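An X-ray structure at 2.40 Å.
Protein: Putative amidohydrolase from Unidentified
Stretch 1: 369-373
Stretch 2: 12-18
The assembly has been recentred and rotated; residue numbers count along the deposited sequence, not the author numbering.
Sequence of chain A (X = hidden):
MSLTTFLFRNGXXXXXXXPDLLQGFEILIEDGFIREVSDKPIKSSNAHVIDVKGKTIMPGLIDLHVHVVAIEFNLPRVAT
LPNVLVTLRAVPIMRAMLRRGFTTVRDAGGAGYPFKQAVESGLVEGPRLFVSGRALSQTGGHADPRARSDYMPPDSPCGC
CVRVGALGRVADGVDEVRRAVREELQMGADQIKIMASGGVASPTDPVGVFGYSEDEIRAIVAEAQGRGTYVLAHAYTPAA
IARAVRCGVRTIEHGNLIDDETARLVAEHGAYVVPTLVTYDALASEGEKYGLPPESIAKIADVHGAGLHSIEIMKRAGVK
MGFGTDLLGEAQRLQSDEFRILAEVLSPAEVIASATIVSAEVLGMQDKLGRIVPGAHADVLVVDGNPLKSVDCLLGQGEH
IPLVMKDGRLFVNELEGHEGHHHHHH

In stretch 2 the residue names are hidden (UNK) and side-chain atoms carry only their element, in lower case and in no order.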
# COMPACT_ATOMS: atom_id res chain seq x y z
N LEU A 369 21.70 44.37 3.61
CA LEU A 369 22.03 44.27 2.20
C LEU A 369 21.44 45.47 1.43
O LEU A 369 20.67 46.25 2.00
CB LEU A 369 21.49 42.96 1.60
CG LEU A 369 21.90 41.58 2.17
CD1 LEU A 369 21.06 40.48 1.54
CD2 LEU A 369 23.38 41.28 1.99
N GLY A 370 21.80 45.61 0.16
CA GLY A 370 21.28 46.65 -0.71
C GLY A 370 21.75 48.07 -0.41
O GLY A 370 21.35 49.02 -1.09
N ARG A 371 22.59 48.22 0.61
CA ARG A 371 23.11 49.52 1.02
C ARG A 371 24.53 49.37 1.57
O ARG A 371 24.78 48.53 2.44
CB ARG A 371 22.22 50.13 2.11
CG ARG A 371 20.98 50.85 1.60
CD ARG A 371 21.14 52.37 1.62
NE ARG A 371 21.67 52.86 2.89
CZ ARG A 371 21.50 54.10 3.36
NH1 ARG A 371 20.79 54.99 2.67
NH2 ARG A 371 22.02 54.44 4.53
N ILE A 372 25.45 50.19 1.08
CA ILE A 372 26.81 50.20 1.62
C ILE A 372 26.88 51.04 2.90
O ILE A 372 27.16 52.24 2.86
CB ILE A 372 27.82 50.73 0.59
CG1 ILE A 372 27.96 49.74 -0.57
CG2 ILE A 372 29.17 50.96 1.23
CD1 ILE A 372 28.50 50.36 -1.83
N VAL A 373 26.61 50.38 4.04
CA VAL A 373 26.61 51.03 5.35
C VAL A 373 27.36 50.17 6.35
O VAL A 373 27.45 48.95 6.17
CB VAL A 373 25.17 51.23 5.89
CG1 VAL A 373 24.43 52.30 5.12
CG2 VAL A 373 24.40 49.91 5.89
N UNK A 12 33.01 57.42 -6.92
CA UNK A 12 31.68 57.86 -6.57
C UNK A 12 31.00 56.74 -5.79
O UNK A 12 31.30 55.57 -6.01
c UNK A 12 30.88 58.20 -7.82
N UNK A 13 30.12 57.11 -4.87
CA UNK A 13 29.38 56.14 -4.07
C UNK A 13 27.92 56.25 -4.41
O UNK A 13 27.37 57.34 -4.40
c UNK A 13 29.13 55.79 -0.21
c UNK A 13 29.06 54.05 -1.99
c UNK A 13 29.56 56.43 -2.58
c UNK A 13 28.78 55.51 -1.65
N UNK A 14 27.30 55.12 -4.73
CA UNK A 14 25.87 55.10 -5.01
C UNK A 14 25.13 54.70 -3.74
O UNK A 14 25.27 53.57 -3.26
c UNK A 14 24.24 53.43 -8.12
c UNK A 14 24.21 54.23 -6.82
c UNK A 14 25.57 54.12 -6.14
c UNK A 14 23.08 53.77 -5.90
N UNK A 15 24.39 55.65 -3.19
CA UNK A 15 23.58 55.43 -2.01
C UNK A 15 22.15 55.50 -2.51
O UNK A 15 21.63 56.58 -2.81
o UNK A 15 23.74 56.44 1.43
o UNK A 15 21.95 55.81 0.32
c UNK A 15 23.85 56.51 -0.96
c UNK A 15 23.13 56.23 0.36
N UNK A 16 21.50 54.33 -2.61
CA UNK A 16 20.25 54.15 -3.34
C UNK A 16 19.11 55.07 -2.89
O UNK A 16 18.12 55.19 -3.61
c UNK A 16 21.99 53.07 -2.02
c UNK A 16 21.22 52.03 -2.77
c UNK A 16 19.90 52.68 -3.09
N UNK A 17 19.24 55.72 -1.74
CA UNK A 17 18.24 56.71 -1.36
C UNK A 17 18.68 58.15 -1.57
O UNK A 17 18.14 59.07 -0.95
c UNK A 17 17.70 56.49 0.07
o UNK A 17 18.30 55.42 2.09
c UNK A 17 18.59 55.59 0.89
o UNK A 17 19.57 55.05 0.34
N UNK A 18 19.66 58.35 -2.45
CA UNK A 18 20.05 59.69 -2.89
C UNK A 18 20.13 59.75 -4.41
O UNK A 18 20.72 58.88 -5.05
c UNK A 18 21.31 60.20 -0.77
c UNK A 18 21.90 59.79 1.31
c UNK A 18 20.42 60.81 0.05
n UNK A 18 20.81 60.54 1.34
c UNK A 18 21.37 60.12 -2.26
n UNK A 18 22.21 59.56 0.05
O HOH W 1 25.21 52.38 -0.63

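Position 12 carries a single side-chain carbon, with nothing beyond it. That carbon, CB, lies 10.1 Å from Ile372 CD1, so the identification rests on the atom count alone: Ala12, in a strand.

Position 13 has four side-chain carbons, forked at the second. Its CA-to-CB bond points toward stretch 1, and one terminal carbon lies 3.7 Å from CD1 of Ile372. A fork at the second carbon, rather than at CB, makes this Leu13, with chi1 t and chi2 p; the contacting atom is CD1.

Position 14 repeats the pattern of four carbons forked at the second, but its CA-to-CB bond points sideways and the side chain comes no nearer to stretch 1 than the 6.4 Å from its CB to Ile372 CD1. The branching gives Leu14, with both chi angles t. Its backbone nevertheless takes part in the contact through water 1, which donates to Leu14 O at 2.9 Å and accepts from Ile372 N at 2.8 Å.

Position 15 has two side-chain carbons, the second bearing two oxygens, one of which is 2.7 Å from NH1 of Arg371. A carboxylate one carbon beyond CB is an aspartate, Asp15. Its OD1 makes the salt bridge to Arg371 NH1, while OD2 lies over one face of the guanidinium.

Position 16 has three carbons that close a ring onto the backbone N, which leaves no choice but Pro16. The ring pucker is C-gamma exo, and CB points toward stretch 1. Pro16 CG approaches Gly370 O to 3.4 Å, and Pro16 CD lies 3.8 Å from Arg371 CD.

Position 17 again shows two carbons, the second with two oxygens, and these oxygens reach Arg371 NH1. It is therefore Asp17. Arg371 NH1 donates to Asp17 OD2 at 2.6 Å with an N-H...acceptor angle of 154°, and the salt-bridge distance from Arg371 NH1 to Asp17 OD1 is also 2.6 Å. NH1 is modelled too close to a neighbour, so these short distances, and the 2.7 Å from Arg371 NH1 to Asp15 OD1, deserve caution.

Position 18 has one carbon followed by a five-membered ring of three carbons and two nitrogens, an imidazole; the ring carbon between the two nitrogens stays 5.1 Å from Arg371 NH1. This is His18, with chi1 m.

The contact joins residues at least 354 positions apart in sequence and buries 284 Å² in total. Within the type I turn from Asp15 to His18, closed by His18 N donating to Asp15 O at 2.7 Å, the side chains of Asp15 and Asp17 both reach Arg371, whose CB points sideways but whose end comes nearer. A weak hydrogen bond from Asp17 N to Asp15 OD1, 3.4 Å long, adds to the turn. The Arg371 guanidinium thus meets two acidic side chains, while Pro16 packs along the arginine's aliphatic part. Away from this charged cluster, Ile372 and Leu13 point toward each other's stretch and form an apolar contact, and water 1 bridges the two backbones.

Stretch 2 (12-18) ALLDPDH
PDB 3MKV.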